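Local structure of N-alpha-acetyltransferase 30 (Saccharomyces cerevisiae, 6YGA) at residues A[45-50]-A[64-69]; A[138-143]-A[150-155]. The protein catalyses transfer of an acetyl group from acetyl-CoA to the N-terminal methionine of target proteins, as the catalytic subunit of the NatC complex. One frame throughout, in Å; residues are numbered along the deposited sequence.

Contact 1. Residues A[45-50]-A[64-69]. With EDO (1,2-ethanediol), chain J.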
loop_
_atom_site.group_PDB
_atom_site.type_symbol
_atom_site.label_atom_id
_atom_site.label_comp_id
_atom_site.label_asym_id
_atom_site.label_seq_id
_atom_site.Cartn_x
_atom_site.Cartn_y
_atom_site.Cartn_z
ATOM N N GLU A 45 25.226 -19.174 -12.178
ATOM C CA GLU A 45 24.537 -20.330 -12.731
ATOM C C GLU A 45 23.041 -20.104 -12.904
ATOM O O GLU A 45 22.359 -20.983 -13.441
ATOM C CB GLU A 45 24.769 -21.553 -11.838
ATOM C CG GLU A 45 24.072 -21.488 -10.483
ATOM C CD GLU A 45 24.801 -20.621 -9.470
ATOM O OE1 GLU A 45 25.875 -20.080 -9.801
ATOM O OE2 GLU A 45 24.299 -20.489 -8.334
ATOM N N LEU A 46 22.520 -18.954 -12.473
ATOM C CA LEU A 46 21.091 -18.678 -12.495
ATOM C C LEU A 46 20.728 -17.569 -13.479
ATOM O O LEU A 46 19.648 -16.979 -13.375
ATOM C CB LEU A 46 20.605 -18.333 -11.087
ATOM C CG LEU A 46 20.822 -19.417 -10.029
ATOM C CD1 LEU A 46 20.214 -19.001 -8.692
ATOM C CD2 LEU A 46 20.248 -20.748 -10.495
ATOM N N THR A 47 21.609 -17.273 -14.431
ATOM C CA THR A 47 21.340 -16.305 -15.486
ATOM C C THR A 47 21.500 -16.993 -16.833
ATOM O O THR A 47 22.519 -17.645 -17.085
ATOM C CB THR A 47 22.276 -15.097 -15.388
ATOM O OG1 THR A 47 22.005 -14.383 -14.176
ATOM C CG2 THR A 47 22.066 -14.162 -16.566
ATOM N N TYR A 48 20.492 -16.854 -17.690
ATOM C CA TYR A 48 20.478 -17.492 -18.997
ATOM C C TYR A 48 20.249 -16.449 -20.078
ATOM O O TYR A 48 19.617 -15.418 -19.841
ATOM C CB TYR A 48 19.392 -18.575 -19.083
ATOM C CG TYR A 48 19.759 -19.849 -18.366
ATOM C CD1 TYR A 48 19.565 -19.977 -16.997
ATOM C CD2 TYR A 48 20.308 -20.921 -19.055
ATOM C CE1 TYR A 48 19.907 -21.142 -16.332
ATOM C CE2 TYR A 48 20.653 -22.090 -18.402
ATOM C CZ TYR A 48 20.452 -22.197 -17.041
ATOM O OH TYR A 48 20.796 -23.362 -16.392
ATOM N N ILE A 49 20.768 -16.733 -21.271
ATOM C CA ILE A 49 20.589 -15.869 -22.429
ATOM C C ILE A 49 19.983 -16.685 -23.563
ATOM O O ILE A 49 20.078 -17.914 -23.606
ATOM C CB ILE A 49 21.909 -15.212 -22.885
ATOM C CG1 ILE A 49 23.005 -16.270 -23.047
ATOM C CG2 ILE A 49 22.328 -14.124 -21.910
ATOM C CD1 ILE A 49 24.311 -15.728 -23.583
ATOM N N ALA A 50 19.344 -15.976 -24.487
ATOM C CA ALA A 50 18.841 -16.550 -25.726
ATOM C C ALA A 50 19.544 -15.856 -26.881
ATOM O O ALA A 50 19.636 -14.625 -26.899
ATOM C CB ALA A 50 17.323 -16.383 -25.846
ATOM N N CYS A 64 17.125 -12.574 -22.112
ATOM C CA CYS A 64 17.848 -13.058 -20.946
ATOM C C CYS A 64 16.929 -13.081 -19.736
ATOM O O CYS A 64 15.907 -12.391 -19.689
ATOM C CB CYS A 64 19.078 -12.196 -20.653
ATOM S SG CYS A 64 18.678 -10.530 -20.097
ATOM N N ILE A 65 17.326 -13.877 -18.750
ATOM C CA ILE A 65 16.644 -13.941 -17.464
ATOM C C ILE A 65 17.711 -13.982 -16.379
ATOM O O ILE A 65 18.739 -14.651 -16.529
ATOM C CB ILE A 65 15.686 -15.152 -17.393
ATOM C CG1 ILE A 65 14.875 -15.138 -16.098
ATOM C CG2 ILE A 65 16.437 -16.473 -17.562
ATOM C CD1 ILE A 65 13.788 -16.194 -16.068
ATOM N N VAL A 66 17.488 -13.231 -15.304
ATOM C CA VAL A 66 18.454 -13.087 -14.220
ATOM C C VAL A 66 17.770 -13.510 -12.928
ATOM O O VAL A 66 16.707 -12.977 -12.582
ATOM C CB VAL A 66 18.982 -11.649 -14.120
ATOM C CG1 VAL A 66 20.061 -11.563 -13.067
ATOM C CG2 VAL A 66 19.513 -11.181 -15.464
ATOM N N CYS A 67 18.374 -14.459 -12.215
ATOM C CA CYS A 67 17.752 -15.058 -11.044
ATOM C C CYS A 67 18.745 -15.150 -9.894
ATOM O O CYS A 67 19.963 -15.115 -10.086
ATOM C CB CYS A 67 17.200 -16.455 -11.361
ATOM S SG CYS A 67 16.051 -16.472 -12.752
ATOM N N LYS A 68 18.197 -15.268 -8.686
ATOM C CA LYS A 68 18.965 -15.531 -7.478
ATOM C C LYS A 68 18.200 -16.542 -6.636
ATOM O O LYS A 68 17.027 -16.833 -6.886
ATOM C CB LYS A 68 19.212 -14.251 -6.668
ATOM C CG LYS A 68 18.044 -13.871 -5.774
ATOM C CD LYS A 68 18.289 -12.579 -5.017
ATOM C CE LYS A 68 17.278 -12.403 -3.890
ATOM N NZ LYS A 68 17.457 -13.427 -2.821
HETATM N N MSE A 69 18.877 -17.088 -5.631
HETATM C CA MSE A 69 18.208 -17.922 -4.640
HETATM C C MSE A 69 18.850 -17.752 -3.269
HETATM O O MSE A 69 20.065 -17.607 -3.145
HETATM C CB MSE A 69 18.223 -19.395 -5.057
HETATM C CG MSE A 69 19.595 -20.028 -5.128
HETATM SE SE MSE A 69 19.528 -21.779 -5.978
HETATM C CE MSE A 69 18.982 -22.865 -4.456
HETATM C C1 EDO J . 21.202 -21.223 -1.904
HETATM O O1 EDO J . 21.489 -19.923 -1.376
HETATM C C2 EDO J . 22.147 -22.258 -1.302
HETATM O O2 EDO J . 21.954 -22.340 0.116
HETATM O O HOH W 1 21.870 -14.574 -11.713
#

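Contact 2. Residues A[138-143]-A[150-155]. With EDO (1,2-ethanediol), chain B.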
loop_
_atom_site.group_PDB
_atom_site.type_symbol
_atom_site.label_atom_id
_atom_site.label_comp_id
_atom_site.label_asym_id
_atom_site.label_seq_id
_atom_site.Cartn_x
_atom_site.Cartn_y
_atom_site.Cartn_z
HETATM N N MSE A 138 -0.037 -14.155 -4.309
HETATM C CA MSE A 138 -0.040 -14.333 -2.865
HETATM C C MSE A 138 -0.130 -13.008 -2.121
HETATM O O MSE A 138 -0.325 -12.986 -0.906
HETATM C CB MSE A 138 1.214 -15.093 -2.422
HETATM C CG MSE A 138 1.223 -16.549 -2.853
HETATM SE SE MSE A 138 -0.332 -17.505 -2.168
HETATM C CE MSE A 138 0.062 -17.404 -0.261
ATOM N N LYS A 139 -0.003 -11.903 -2.850
ATOM C CA LYS A 139 0.057 -10.600 -2.207
ATOM C C LYS A 139 -0.134 -9.518 -3.258
ATOM O O LYS A 139 0.231 -9.701 -4.423
ATOM C CB LYS A 139 1.397 -10.412 -1.485
ATOM C CG LYS A 139 1.447 -9.276 -0.480
ATOM C CD LYS A 139 2.812 -9.246 0.196
ATOM C CE LYS A 139 2.837 -8.334 1.407
ATOM N NZ LYS A 139 4.151 -8.405 2.100
ATOM N N ARG A 140 -0.708 -8.395 -2.836
ATOM C CA ARG A 140 -0.839 -7.210 -3.672
ATOM C C ARG A 140 -0.214 -6.034 -2.942
ATOM O O ARG A 140 -0.554 -5.768 -1.784
ATOM C CB ARG A 140 -2.303 -6.909 -4.003
ATOM C CG ARG A 140 -2.488 -5.864 -5.099
ATOM C CD ARG A 140 -3.958 -5.499 -5.269
ATOM N NE ARG A 140 -4.166 -4.426 -6.241
ATOM C CZ ARG A 140 -4.756 -4.588 -7.422
ATOM N NH1 ARG A 140 -5.204 -5.782 -7.787
ATOM N NH2 ARG A 140 -4.902 -3.553 -8.238
HETATM N N MSE A 141 0.701 -5.339 -3.607
HETATM C CA MSE A 141 1.429 -4.245 -2.970
HETATM C C MSE A 141 0.989 -2.891 -3.518
HETATM O O MSE A 141 1.083 -2.634 -4.716
HETATM C CB MSE A 141 2.939 -4.432 -3.147
HETATM C CG MSE A 141 3.482 -5.696 -2.494
HETATM SE SE MSE A 141 3.227 -7.307 -3.567
HETATM C CE MSE A 141 5.000 -7.424 -4.367
ATOM N N PHE A 142 0.513 -2.032 -2.619
ATOM C CA PHE A 142 -0.085 -0.757 -3.000
ATOM C C PHE A 142 0.965 0.179 -3.594
ATOM O O PHE A 142 1.947 0.526 -2.929
ATOM C CB PHE A 142 -0.749 -0.126 -1.780
ATOM C CG PHE A 142 -1.407 1.196 -2.051
ATOM C CD1 PHE A 142 -2.649 1.256 -2.660
ATOM C CD2 PHE A 142 -0.793 2.378 -1.670
ATOM C CE1 PHE A 142 -3.258 2.472 -2.903
ATOM C CE2 PHE A 142 -1.398 3.595 -1.906
ATOM C CZ PHE A 142 -2.632 3.643 -2.525
ATOM N N ARG A 143 0.747 0.583 -4.850
ATOM C CA ARG A 143 1.608 1.537 -5.557
ATOM C C ARG A 143 3.071 1.096 -5.537
ATOM O O ARG A 143 3.988 1.910 -5.419
ATOM C CB ARG A 143 1.446 2.950 -4.989
ATOM C CG ARG A 143 0.071 3.549 -5.234
ATOM C CD ARG A 143 -0.003 5.002 -4.795
ATOM N NE ARG A 143 0.978 5.830 -5.488
ATOM C CZ ARG A 143 0.791 6.360 -6.691
ATOM N NH1 ARG A 143 -0.344 6.146 -7.341
ATOM N NH2 ARG A 143 1.738 7.102 -7.247
ATOM N N ASP A 150 -0.122 -0.919 -8.776
ATOM C CA ASP A 150 0.205 -1.897 -7.752
ATOM C C ASP A 150 1.012 -3.050 -8.347
ATOM O O ASP A 150 1.248 -3.132 -9.556
ATOM C CB ASP A 150 -1.071 -2.420 -7.094
ATOM C CG ASP A 150 -1.925 -1.311 -6.505
ATOM O OD1 ASP A 150 -1.448 -0.159 -6.440
ATOM O OD2 ASP A 150 -3.077 -1.595 -6.106
ATOM N N ALA A 151 1.438 -3.960 -7.477
ATOM C CA ALA A 151 2.131 -5.167 -7.892
ATOM C C ALA A 151 1.422 -6.381 -7.320
ATOM O O ALA A 151 0.706 -6.299 -6.319
ATOM C CB ALA A 151 3.591 -5.186 -7.431
ATOM N N PHE A 152 1.631 -7.512 -7.981
ATOM C CA PHE A 152 1.291 -8.820 -7.447
ATOM C C PHE A 152 2.582 -9.538 -7.078
ATOM O O PHE A 152 3.589 -9.429 -7.787
ATOM C CB PHE A 152 0.502 -9.660 -8.460
ATOM C CG PHE A 152 -0.956 -9.295 -8.565
ATOM C CD1 PHE A 152 -1.685 -8.954 -7.438
ATOM C CD2 PHE A 152 -1.601 -9.304 -9.795
ATOM C CE1 PHE A 152 -3.027 -8.624 -7.537
ATOM C CE2 PHE A 152 -2.944 -8.974 -9.899
ATOM C CZ PHE A 152 -3.656 -8.635 -8.770
ATOM N N LYS A 153 2.554 -10.247 -5.956
ATOM C CA LYS A 153 3.625 -11.155 -5.577
ATOM C C LYS A 153 3.218 -12.557 -6.010
ATOM O O LYS A 153 2.229 -13.099 -5.507
ATOM C CB LYS A 153 3.875 -11.100 -4.071
ATOM C CG LYS A 153 5.063 -11.909 -3.592
ATOM C CD LYS A 153 5.262 -11.741 -2.095
ATOM C CE LYS A 153 6.648 -12.185 -1.674
ATOM N NZ LYS A 153 6.959 -11.745 -0.287
ATOM N N LEU A 154 3.961 -13.128 -6.954
ATOM C CA LEU A 154 3.657 -14.442 -7.503
ATOM C C LEU A 154 4.607 -15.477 -6.920
ATOM O O LEU A 154 5.811 -15.231 -6.804
ATOM C CB LEU A 154 3.770 -14.445 -9.028
ATOM C CG LEU A 154 2.911 -13.422 -9.769
ATOM C CD1 LEU A 154 3.098 -13.525 -11.277
ATOM C CD2 LEU A 154 1.456 -13.604 -9.398
ATOM N N ILE A 155 4.055 -16.637 -6.561
ATOM C CA ILE A 155 4.815 -17.733 -5.972
ATOM C C ILE A 155 4.414 -19.037 -6.648
ATOM O O ILE A 155 3.222 -19.312 -6.830
ATOM C CB ILE A 155 4.597 -17.826 -4.450
ATOM C CG1 ILE A 155 5.097 -16.557 -3.761
ATOM C CG2 ILE A 155 5.299 -19.052 -3.882
ATOM C CD1 ILE A 155 5.079 -16.642 -2.263
HETATM C C1 EDO B . -3.309 -16.407 0.748
HETATM O O1 EDO B . -4.508 -16.306 -0.027
HETATM C C2 EDO B . -2.749 -15.016 1.031
HETATM O O2 EDO B . -2.351 -14.390 -0.193
#

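Contact 1. Residues A[45-50]-A[64-69]
Leu-46 gives up the most surface here, followed by Cys-64 and Ile-65. The Leu-46 side chain leaves the backbone toward 64-69, with CG beside the backbone N (chi1 -59°). Its CD1 lies at the Lys-68 to Met-69 end, 3.8 Å from CG of Met-69, a selenomethionine. The two side chains cross at about a right angle. Leu-46 CB sits against CB of Cys-67. The backbone bond here is weak: Cys-67 N to Leu-46 O is 3.1 Å but bent to 121°. Tyr-48 and Ile-65 form a regular hydrogen-bonded pair, each N-H bonding to the other's O, with Tyr-48 N to Ile-65 O at 3.0 Å. Ile-65 CG2 meets only the root of the tyrosine, 3.9 Å from Tyr-48 CB. Both segments belong to a beta hairpin of strands 47-52 and 61-72 in the GNAT fold; within it 47-50 and 64-69 run antiparallel at 177°. Helix 95-109 covers Tyr-48 and Ile-65; helices 13-26 and 33-40 cover the other face. On that second face Cys-64 CB packs 4.0 Å from Ile-49 CG2. Thr-47 lies alongside Val-66, with its OG1 3.6 Å from Val-66 CG1. A water links this hydroxyl to Cys-67 O, to which it donates at 2.6 Å.

Contact 2. Residues A[138-143]-A[150-155]
Asp-150 loses the most surface and uses both carboxylate oxygens. OD2 takes a salt bridge from Arg-140 NE at 3.0 Å, on its anti lone pair. The oxygen lies in the guanidinium plane, while the carboxylate is turned 89° to that plane. Arg-140 NH2 adds a weak bond to the same oxygen. OD1 accepts the backbone N of Arg-143 at 2.8 Å, from above the carboxylate plane, and so ties down the turn after strand 136-141. The Arg-140 chain is extended from CG to NE and runs past Phe-152, with CG 3.7 Å from Phe-152 CE1. On the other face Lys-139 and Lys-153 lie side by side, CB to CB 3.6 Å. Met-141, a selenomethionine, bends back so that its CE is 4.0 Å from Ala-151 CB. The backbone beneath is an antiparallel hairpin of strands 136-141 and 151-157, at one edge of the GNAT sheet, with 136-141 outermost within this chain. Met-141 and Ala-151 bond in both directions, and Met-138 N meets Lys-153 O at 2.8 Å, almost straight at 175°. Beyond the two segments, Arg-140 NH1 bonds to Leu-457 O of the N-alpha-acetyltransferase 35 chain. Phe-142 meets Tyr-107 of that chain edge-to-face. With an arginine and a backbone N-H on its two oxygens, Asp-150 probably stays ionised, and the same arginine carries the contact into the neighbouring subunit.

Both contacts are antiparallel hairpins of one mixed sheet, but they hold different strands. Their centres are about 22 Å apart and they do not touch. Contact 1 is core: its centre is about 6 Å from the centre of the chain, with helices on both faces. Its side chains are largely apolar, and polar pairing is left mostly to the backbone and one water. Contact 2 is peripheral, its centre about 17 Å from the centre of the chain, and includes strand 136-141, an outermost strand of the sheet within this chain. It is partly buried and faces the N-alpha-acetyltransferase 35 subunit, whereas no other chain touches contact 1. Here a salt bridge joins the backbone ladder, which fits its partly buried place.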